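Local coordinates for protein reducing-end xylose-releasing exo-oligoxylanase Rex8A (Paenibacillus barcinonensis, PDB 6SUD) that hydrolyses xylooligosaccharides as an exo-oligoxylanase, releasing xylose from their reducing ends during the breakdown of xylan, at residues M72-M77 against A266-A271; M78-D83 against A134-F139; T351-G356 against C364-T369. The protein carries 1 engineered substitution. All coordinates share one frame; numbering follows the deposited sequence.

Contact 1 of 3, residues M72-M77 against A266-A271; sequences MSYGMM and AYRVAA. With XYP (beta-D-xylopyranose), chain K.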
loop_
_atom_site.group_PDB
_atom_site.type_symbol
_atom_site.label_atom_id
_atom_site.label_comp_id
_atom_site.label_asym_id
_atom_site.label_seq_id
_atom_site.Cartn_x
_atom_site.Cartn_y
_atom_site.Cartn_z
ATOM N N MET A 72 -7.016 1.621 7.654
ATOM C CA MET A 72 -6.455 1.562 9.032
ATOM C C MET A 72 -4.944 1.305 8.936
ATOM O O MET A 72 -4.161 2.050 9.550
ATOM C CB MET A 72 -7.135 0.473 9.864
ATOM C CG MET A 72 -8.605 0.731 10.149
ATOM S SD MET A 72 -8.943 2.300 11.013
ATOM C CE MET A 72 -8.121 2.015 12.575
ATOM N N SER A 73 -4.546 0.267 8.199
ATOM C CA SER A 73 -3.125 -0.120 8.015
ATOM C C SER A 73 -2.362 0.994 7.296
ATOM O O SER A 73 -1.210 1.237 7.665
ATOM C CB SER A 73 -3.005 -1.456 7.316
ATOM O OG SER A 73 -3.414 -1.362 5.964
ATOM N N TYR A 74 -2.980 1.659 6.315
ATOM C CA TYR A 74 -2.396 2.832 5.607
ATOM C C TYR A 74 -2.150 3.958 6.610
ATOM O O TYR A 74 -1.049 4.509 6.623
ATOM C CB TYR A 74 -3.317 3.356 4.505
ATOM C CG TYR A 74 -3.303 2.585 3.211
ATOM C CD1 TYR A 74 -2.372 1.595 2.971
ATOM C CD2 TYR A 74 -4.224 2.866 2.219
ATOM C CE1 TYR A 74 -2.361 0.899 1.774
ATOM C CE2 TYR A 74 -4.215 2.197 1.005
ATOM C CZ TYR A 74 -3.286 1.200 0.793
ATOM O OH TYR A 74 -3.268 0.496 -0.384
ATOM N N GLY A 75 -3.152 4.289 7.426
ATOM C CA GLY A 75 -3.004 5.358 8.433
ATOM C C GLY A 75 -1.869 5.061 9.401
ATOM O O GLY A 75 -1.116 5.973 9.746
ATOM N N MET A 76 -1.721 3.809 9.819
ATOM C CA MET A 76 -0.599 3.436 10.711
ATOM C C MET A 76 0.748 3.635 9.991
ATOM O O MET A 76 1.695 4.145 10.634
ATOM C CB MET A 76 -0.773 1.998 11.190
ATOM C CG MET A 76 -1.774 1.882 12.319
ATOM S SD MET A 76 -2.294 0.176 12.592
ATOM C CE MET A 76 -0.735 -0.513 13.142
ATOM N N MET A 77 0.853 3.287 8.708
ATOM C CA MET A 77 2.117 3.466 7.956
ATOM C C MET A 77 2.417 4.960 7.832
ATOM O O MET A 77 3.571 5.349 8.030
ATOM C CB MET A 77 2.084 2.850 6.553
ATOM C CG MET A 77 3.426 2.971 5.833
ATOM S SD MET A 77 4.813 2.160 6.719
ATOM C CE MET A 77 4.471 0.450 6.332
ATOM N N ALA A 266 -5.046 -1.563 -9.199
ATOM C CA ALA A 266 -3.824 -1.753 -10.017
ATOM C C ALA A 266 -2.956 -0.490 -10.026
ATOM O O ALA A 266 -1.771 -0.602 -10.392
ATOM C CB ALA A 266 -4.175 -2.192 -11.416
ATOM N N TYR A 267 -3.487 0.674 -9.644
ATOM C CA TYR A 267 -2.688 1.925 -9.611
ATOM C C TYR A 267 -1.463 1.749 -8.717
ATOM O O TYR A 267 -0.383 2.293 -9.050
ATOM C CB TYR A 267 -3.509 3.102 -9.083
ATOM C CG TYR A 267 -4.741 3.413 -9.880
ATOM C CD1 TYR A 267 -4.960 2.841 -11.123
ATOM C CD2 TYR A 267 -5.656 4.343 -9.416
ATOM C CE1 TYR A 267 -6.084 3.143 -11.868
ATOM C CE2 TYR A 267 -6.789 4.651 -10.146
ATOM C CZ TYR A 267 -7.007 4.044 -11.367
ATOM O OH TYR A 267 -8.119 4.369 -12.090
ATOM N N ARG A 268 -1.605 0.969 -7.642
ATOM C CA ARG A 268 -0.566 0.852 -6.585
ATOM C C ARG A 268 0.626 0.048 -7.111
ATOM O O ARG A 268 1.709 0.227 -6.559
ATOM C CB ARG A 268 -1.161 0.248 -5.315
ATOM C CG ARG A 268 -2.304 1.085 -4.750
ATOM C CD ARG A 268 -2.989 0.318 -3.642
ATOM N NE ARG A 268 -3.795 -0.809 -4.129
ATOM C CZ ARG A 268 -4.686 -1.465 -3.382
ATOM N NH1 ARG A 268 -4.832 -1.156 -2.109
ATOM N NH2 ARG A 268 -5.413 -2.443 -3.890
ATOM N N VAL A 269 0.472 -0.755 -8.171
ATOM C CA VAL A 269 1.612 -1.546 -8.691
ATOM C C VAL A 269 2.789 -0.622 -9.025
ATOM O O VAL A 269 3.922 -0.989 -8.659
ATOM C CB VAL A 269 1.272 -2.382 -9.931
ATOM C CG1 VAL A 269 2.546 -3.001 -10.465
ATOM C CG2 VAL A 269 0.195 -3.409 -9.627
ATOM N N ALA A 270 2.546 0.485 -9.730
ATOM C CA ALA A 270 3.620 1.392 -10.201
ATOM C C ALA A 270 4.334 1.967 -8.984
ATOM O O ALA A 270 5.560 2.143 -9.055
ATOM C CB ALA A 270 3.086 2.519 -11.049
ATOM N N ALA A 271 3.577 2.258 -7.934
ATOM C CA ALA A 271 4.081 2.831 -6.668
ATOM C C ALA A 271 4.951 1.789 -5.954
ATOM O O ALA A 271 6.022 2.139 -5.492
ATOM C CB ALA A 271 2.936 3.261 -5.788
HETATM O O1 XYP K . -12.151 -2.422 -1.650
HETATM C C1 XYP K . -11.062 -3.150 -1.038
HETATM C C2 XYP K . -9.706 -2.906 -1.705
HETATM C C3 XYP K . -8.614 -3.786 -1.108
HETATM C C4 XYP K . -8.936 -4.071 0.354
HETATM C C5 XYP K . -9.707 -2.891 0.935
HETATM O O2 XYP K . -9.778 -3.087 -3.125
HETATM O O3 XYP K . -7.360 -3.107 -1.290
HETATM O O4 XYP K . -9.735 -5.255 0.436
HETATM O O5 XYP K . -10.986 -2.729 0.324
#
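In the xylose-binding active site, the phenol end of Y74 meets the guanidinium group of R268. Their CA atoms are 12.5 Å apart, so the contact depends on two long side chains reaching out from separate backbones. Y74 OH lies 2.9 Å from R268 NH1. The same oxygen comes to 3.3 Å from R268 CD, so it sits against the last methylene as well as the terminal nitrogen. The two side chains cross at about a right angle, and the tyrosine ring and guanidinium planes are 84° apart. The hydroxyl oxygen lies at the guanidinium edge, in its plane.

The arginine chain turns at chi3 (-72°), and this bend brings NH1 and NH2 round to the sugar. R268 NH1 donates to O3 of the bound beta-D-xylopyranose at 3.3 Å, with an N-H...O angle of 152°. NH2 makes a second, weak bond to the same O3. The fork therefore takes one sugar hydroxyl at its edge. NE is bonded to the backbone O of D265, which steadies the rotation of the guanidinium.

Family 8 glycosidases fold as an (alpha/alpha)6 barrel. The helices 69-81 and 268-280 are consistent with inner helices facing each other across its middle, and the contact lies close to the centre of the chain. The acids around the sugar are E70, the probable proton donor, D265, the probable proton acceptor, and D128. All three are hydrogen-bonded to this xylose. E70 and D128 also form long, weak ion pairs with R268 NH1. The Y74 ring is held by edge-to-face contacts with F132 and F368.

Contact 2 of 3, residues M78-D83 against A134-F139; sequences MAVQMD and AMALFF. With EDO (1,2-ethanediol), chain H.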
loop_
_atom_site.group_PDB
_atom_site.type_symbol
_atom_site.label_atom_id
_atom_site.label_comp_id
_atom_site.label_asym_id
_atom_site.label_seq_id
_atom_site.Cartn_x
_atom_site.Cartn_y
_atom_site.Cartn_z
ATOM N N MET A 78 1.414 5.773 7.507
ATOM C CA MET A 78 1.641 7.235 7.387
ATOM C C MET A 78 2.124 7.759 8.744
ATOM O O MET A 78 3.119 8.509 8.766
ATOM C CB MET A 78 0.369 7.971 6.980
ATOM C CG MET A 78 -0.242 7.490 5.674
ATOM S SD MET A 78 -1.838 8.317 5.422
ATOM C CE MET A 78 -2.453 7.472 3.969
ATOM N N ALA A 79 1.477 7.324 9.831
ATOM C CA ALA A 79 1.756 7.818 11.210
ATOM C C ALA A 79 3.213 7.520 11.559
ATOM O O ALA A 79 3.882 8.430 12.098
ATOM C CB ALA A 79 0.817 7.283 12.262
ATOM N N VAL A 80 3.678 6.303 11.288
ATOM C CA VAL A 80 5.031 5.889 11.752
ATOM C C VAL A 80 6.073 6.570 10.857
ATOM O O VAL A 80 7.054 7.079 11.414
ATOM C CB VAL A 80 5.201 4.361 11.903
ATOM C CG1 VAL A 80 5.120 3.580 10.597
ATOM C CG2 VAL A 80 6.487 4.068 12.639
ATOM N N GLN A 81 5.814 6.721 9.549
ATOM C CA GLN A 81 6.722 7.453 8.616
ATOM C C GLN A 81 6.811 8.935 9.017
ATOM O O GLN A 81 7.891 9.524 8.848
ATOM C CB GLN A 81 6.254 7.289 7.170
ATOM C CG GLN A 81 6.393 5.865 6.653
ATOM C CD GLN A 81 7.825 5.428 6.476
ATOM O OE1 GLN A 81 8.737 6.240 6.378
ATOM N NE2 GLN A 81 8.031 4.121 6.396
ATOM N N MET A 82 5.761 9.494 9.614
ATOM C CA MET A 82 5.724 10.930 10.008
ATOM C C MET A 82 6.077 11.088 11.494
ATOM O O MET A 82 6.041 12.234 11.976
ATOM C CB MET A 82 4.343 11.536 9.746
ATOM C CG MET A 82 3.964 11.697 8.287
ATOM S SD MET A 82 4.993 12.964 7.493
ATOM C CE MET A 82 4.511 14.417 8.423
ATOM N N ASP A 83 6.459 10.002 12.175
ATOM C CA ASP A 83 6.844 10.005 13.612
ATOM C C ASP A 83 5.662 10.542 14.439
ATOM O O ASP A 83 5.871 11.447 15.312
ATOM C CB ASP A 83 8.138 10.797 13.821
ATOM C CG ASP A 83 8.757 10.633 15.196
ATOM O OD1 ASP A 83 8.382 9.677 15.894
ATOM O OD2 ASP A 83 9.617 11.463 15.562
ATOM N N ALA A 134 1.510 -5.305 9.663
ATOM C CA ALA A 134 2.740 -5.974 10.115
ATOM C C ALA A 134 3.941 -5.050 9.867
ATOM O O ALA A 134 4.742 -4.847 10.795
ATOM C CB ALA A 134 2.888 -7.292 9.403
ATOM N N MET A 135 4.062 -4.488 8.667
ATOM C CA MET A 135 5.213 -3.613 8.331
ATOM C C MET A 135 5.182 -2.356 9.206
ATOM O O MET A 135 6.233 -1.970 9.736
ATOM C CB MET A 135 5.217 -3.220 6.854
ATOM C CG MET A 135 6.498 -2.525 6.415
ATOM S SD MET A 135 7.885 -3.685 6.241
ATOM C CE MET A 135 8.708 -3.565 7.825
ATOM N N ALA A 136 4.024 -1.729 9.364
ATOM C CA ALA A 136 3.902 -0.500 10.184
ATOM C C ALA A 136 4.267 -0.806 11.648
ATOM O O ALA A 136 4.976 0.023 12.280
ATOM C CB ALA A 136 2.527 0.084 10.044
ATOM N N LEU A 137 3.821 -1.946 12.177
ATOM C CA LEU A 137 4.094 -2.345 13.588
ATOM C C LEU A 137 5.591 -2.636 13.766
ATOM O O LEU A 137 6.176 -2.218 14.795
ATOM C CB LEU A 137 3.256 -3.567 13.941
ATOM C CG LEU A 137 1.806 -3.279 14.309
ATOM C CD1 LEU A 137 0.974 -4.540 14.182
ATOM C CD2 LEU A 137 1.716 -2.695 15.707
ATOM N N PHE A 138 6.222 -3.276 12.790
ATOM C CA PHE A 138 7.693 -3.493 12.826
ATOM C C PHE A 138 8.409 -2.141 12.878
ATOM O O PHE A 138 9.340 -1.982 13.674
ATOM C CB PHE A 138 8.196 -4.331 11.652
ATOM C CG PHE A 138 7.968 -5.811 11.808
ATOM C CD1 PHE A 138 8.307 -6.456 12.992
ATOM C CD2 PHE A 138 7.462 -6.561 10.758
ATOM C CE1 PHE A 138 8.085 -7.816 13.147
ATOM C CE2 PHE A 138 7.255 -7.926 10.913
ATOM C CZ PHE A 138 7.563 -8.545 12.107
ATOM N N PHE A 139 7.982 -1.172 12.067
ATOM C CA PHE A 139 8.611 0.176 12.036
ATOM C C PHE A 139 8.358 0.890 13.370
ATOM O O PHE A 139 9.258 1.569 13.856
ATOM C CB PHE A 139 8.121 1.017 10.848
ATOM C CG PHE A 139 8.643 0.602 9.495
ATOM C CD1 PHE A 139 9.764 -0.211 9.367
ATOM C CD2 PHE A 139 8.009 1.022 8.336
ATOM C CE1 PHE A 139 10.234 -0.586 8.116
ATOM C CE2 PHE A 139 8.484 0.640 7.085
ATOM C CZ PHE A 139 9.588 -0.164 6.979
HETATM C C1 EDO H . 2.534 12.029 18.096
HETATM O O1 EDO H . 1.550 12.909 17.566
HETATM C C2 EDO H . 3.863 12.278 17.520
HETATM O O2 EDO H . 4.951 11.741 18.252
#
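V80 faces A136 and F139 from the last turn of its helix. The backbones run close here, V80 CA lying 6.7 Å from A136 CA. From CB, the valine side chain forks into two methyls. CG1 sits between the backbone N and the carbonyl carbon (chi1 66°). It meets A136 O at 3.9 Å and lies a little farther from A136 CB. It also touches F139 CB and comes up to the edge of the F139 ring. CG2 is turned the other way, opposite the backbone N. It packs on F139 C at 3.8 Å and on F139 CB at 3.9 Å. The CB of F139 is thus touched by both methyls. With an alanine here both methyls go, which would probably open a gap beside F139 CB and the carbonyl of A136.

Q81 reaches the phenylalanine farther out. Its chain bends at chi2 (-69°), and NE2 comes to 3.6 Å from F139 CE2. The amide and ring planes are nearly perpendicular, 89° apart. The polar need of NE2 is met by the backbone O of R378. One face of the F139 ring carries M135 O from its own helix, offset toward the rim.

Just past V80, the helix ends in a Schellman motif. D83 has positive phi, and D83 N bonds back to V80 O at 3.1 Å. The apolar fit joins helices 69-81 and 127-144, which are consistent with adjacent inner helices of the (alpha/alpha)6 barrel of family 8 glycosidases.

Contact 3 of 3, residues T351-G356 against C364-T369; sequences TPLRQG and CLYFFT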
loop_
_atom_site.group_PDB
_atom_site.type_symbol
_atom_site.label_atom_id
_atom_site.label_comp_id
_atom_site.label_asym_id
_atom_site.label_seq_id
_atom_site.Cartn_x
_atom_site.Cartn_y
_atom_site.Cartn_z
ATOM N N THR A 351 -0.581 19.529 -7.866
ATOM C CA THR A 351 -1.907 18.891 -7.645
ATOM C C THR A 351 -2.236 18.943 -6.153
ATOM O O THR A 351 -1.424 18.510 -5.342
ATOM C CB THR A 351 -1.923 17.458 -8.195
ATOM O OG1 THR A 351 -1.669 17.503 -9.601
ATOM C CG2 THR A 351 -3.229 16.733 -7.938
ATOM N N PRO A 352 -3.412 19.480 -5.747
ATOM C CA PRO A 352 -3.824 19.469 -4.347
ATOM C C PRO A 352 -4.523 18.158 -3.956
ATOM O O PRO A 352 -4.909 17.376 -4.816
ATOM C CB PRO A 352 -4.789 20.661 -4.288
ATOM C CG PRO A 352 -5.482 20.617 -5.637
ATOM C CD PRO A 352 -4.421 20.129 -6.604
ATOM N N LEU A 353 -4.667 17.939 -2.652
ATOM C CA LEU A 353 -5.479 16.826 -2.105
ATOM C C LEU A 353 -6.873 16.873 -2.730
ATOM O O LEU A 353 -7.408 17.983 -2.967
ATOM C CB LEU A 353 -5.575 16.969 -0.589
ATOM C CG LEU A 353 -4.333 16.544 0.184
ATOM C CD1 LEU A 353 -4.418 17.032 1.622
ATOM C CD2 LEU A 353 -4.142 15.034 0.124
ATOM N N ARG A 354 -7.472 15.711 -2.951
ATOM C CA ARG A 354 -8.886 15.647 -3.377
ATOM C C ARG A 354 -9.786 16.037 -2.199
ATOM O O ARG A 354 -9.408 15.761 -1.041
ATOM C CB ARG A 354 -9.214 14.258 -3.916
ATOM C CG ARG A 354 -10.583 14.190 -4.565
ATOM C CD ARG A 354 -10.753 12.925 -5.366
ATOM N NE ARG A 354 -12.053 12.930 -6.007
ATOM C CZ ARG A 354 -12.569 11.914 -6.686
ATOM N NH1 ARG A 354 -11.894 10.784 -6.822
ATOM N NH2 ARG A 354 -13.769 12.035 -7.228
ATOM N N GLN A 355 -10.938 16.647 -2.492
ATOM C CA GLN A 355 -12.003 16.925 -1.491
ATOM C C GLN A 355 -13.308 16.226 -1.883
ATOM O O GLN A 355 -13.432 15.780 -3.032
ATOM C CB GLN A 355 -12.209 18.434 -1.333
ATOM C CG GLN A 355 -10.942 19.162 -0.911
ATOM C CD GLN A 355 -11.210 20.546 -0.376
ATOM O OE1 GLN A 355 -12.311 20.861 0.070
ATOM N NE2 GLN A 355 -10.188 21.384 -0.403
ATOM N N GLY A 356 -14.234 16.135 -0.925
ATOM C CA GLY A 356 -15.592 15.601 -1.127
ATOM C C GLY A 356 -15.638 14.090 -0.997
ATOM O O GLY A 356 -14.627 13.499 -0.582
ATOM N N CYS A 364 -5.026 8.812 0.198
ATOM C CA CYS A 364 -4.075 7.802 0.742
ATOM C C CYS A 364 -2.880 7.678 -0.216
ATOM O O CYS A 364 -1.718 7.862 0.232
ATOM C CB CYS A 364 -4.752 6.458 0.987
ATOM S SG CYS A 364 -5.925 6.484 2.374
ATOM N N LEU A 365 -3.153 7.426 -1.501
ATOM C CA LEU A 365 -2.101 7.236 -2.535
ATOM C C LEU A 365 -1.291 8.536 -2.667
ATOM O O LEU A 365 -0.044 8.442 -2.750
ATOM C CB LEU A 365 -2.749 6.860 -3.871
ATOM C CG LEU A 365 -3.022 5.374 -4.108
ATOM C CD1 LEU A 365 -3.608 4.697 -2.884
ATOM C CD2 LEU A 365 -3.921 5.188 -5.312
ATOM N N TYR A 366 -1.969 9.686 -2.667
ATOM C CA TYR A 366 -1.350 11.043 -2.669
ATOM C C TYR A 366 -0.310 11.132 -1.547
ATOM O O TYR A 366 0.864 11.473 -1.816
ATOM C CB TYR A 366 -2.415 12.131 -2.500
ATOM C CG TYR A 366 -1.956 13.567 -2.618
ATOM C CD1 TYR A 366 -1.366 14.234 -1.555
ATOM C CD2 TYR A 366 -2.151 14.278 -3.788
ATOM C CE1 TYR A 366 -0.965 15.557 -1.652
ATOM C CE2 TYR A 366 -1.764 15.602 -3.904
ATOM C CZ TYR A 366 -1.172 16.248 -2.833
ATOM O OH TYR A 366 -0.795 17.557 -2.936
ATOM N N PHE A 367 -0.700 10.827 -0.316
ATOM C CA PHE A 367 0.209 10.996 0.844
ATOM C C PHE A 367 1.449 10.113 0.703
ATOM O O PHE A 367 2.573 10.581 0.985
ATOM C CB PHE A 367 -0.486 10.730 2.175
ATOM C CG PHE A 367 0.409 11.126 3.314
ATOM C CD1 PHE A 367 0.526 12.449 3.688
ATOM C CD2 PHE A 367 1.207 10.196 3.945
ATOM C CE1 PHE A 367 1.390 12.833 4.700
ATOM C CE2 PHE A 367 2.049 10.575 4.980
ATOM C CZ PHE A 367 2.137 11.894 5.352
ATOM N N PHE A 368 1.277 8.859 0.286
ATOM C CA PHE A 368 2.424 7.934 0.123
ATOM C C PHE A 368 3.367 8.479 -0.944
ATOM O O PHE A 368 4.598 8.391 -0.753
ATOM C CB PHE A 368 1.977 6.519 -0.205
ATOM C CG PHE A 368 1.296 5.818 0.944
ATOM C CD1 PHE A 368 1.915 5.689 2.182
ATOM C CD2 PHE A 368 0.058 5.230 0.761
ATOM C CE1 PHE A 368 1.291 5.013 3.221
ATOM C CE2 PHE A 368 -0.553 4.533 1.793
ATOM C CZ PHE A 368 0.057 4.445 3.023
ATOM N N THR A 369 2.825 9.090 -1.996
ATOM C CA THR A 369 3.667 9.737 -3.036
ATOM C C THR A 369 4.378 10.973 -2.451
ATOM O O THR A 369 5.543 11.204 -2.803
ATOM C CB THR A 369 2.878 10.075 -4.303
ATOM O OG1 THR A 369 2.366 8.848 -4.818
ATOM C CG2 THR A 369 3.745 10.736 -5.353
#
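Y366 lies with one ring face against L353, and its hydroxyl points at the backbone of T351. The leucine and tyrosine side chains cross at about a right angle. L353 CG stands over the ring face, 4.0 Å from Y366 CE1. Its CD2 methyl presses closer, at 3.3 Å from Y366 CD1, which is a tight fit.

The other approach is at the ring edge. Y366 OH donates to T351 O at 2.7 Å. The hydroxyl lies in the carbonyl plane, with a C=O...O angle of 152°, and T351 O in turn lies in the plane of the ring. With CG opposite the backbone N (chi1 -174°), the ring extends from its helix to the loop. P352 O approaches the ring obliquely, 3.7 Å from Y366 CE2. T351 CG2 touches Y366 CE2 more loosely. Y366 OH has a second partner in R31 NH1, so two hydrogen bonds fix the outer end of the ring while the leucine bears on its face.

The loop 351-356 joins helix 341-349 to helix 359-373 and here folds back on the latter. Y366 also meets the ring of F348 and touches T35 of helix 25-41. T351 packs on L326 of helix 322-331, and L353 packs on D38 of helix 25-41.

In the fold
Following the chain from the N terminus, the first helix to take part is 69-81, which supplies one segment to contact 1 and the next to contact 2. Contact 2 closes first, when helix 127-144 returns to 78-83. Its loop is nested inside the much longer one closed by contact 1 at 266-271. Contact 3 follows in series and closes a short loop leading into helix 359-373. No loops cross. Helix 359-373 packs beside helix 69-81: F368 meets M77, and F367 meets M78 and M82. M77 also touches M135 and F139. Helix 69-81 is thus tied to both neighbours and, probably across the barrel, to helix 268-280.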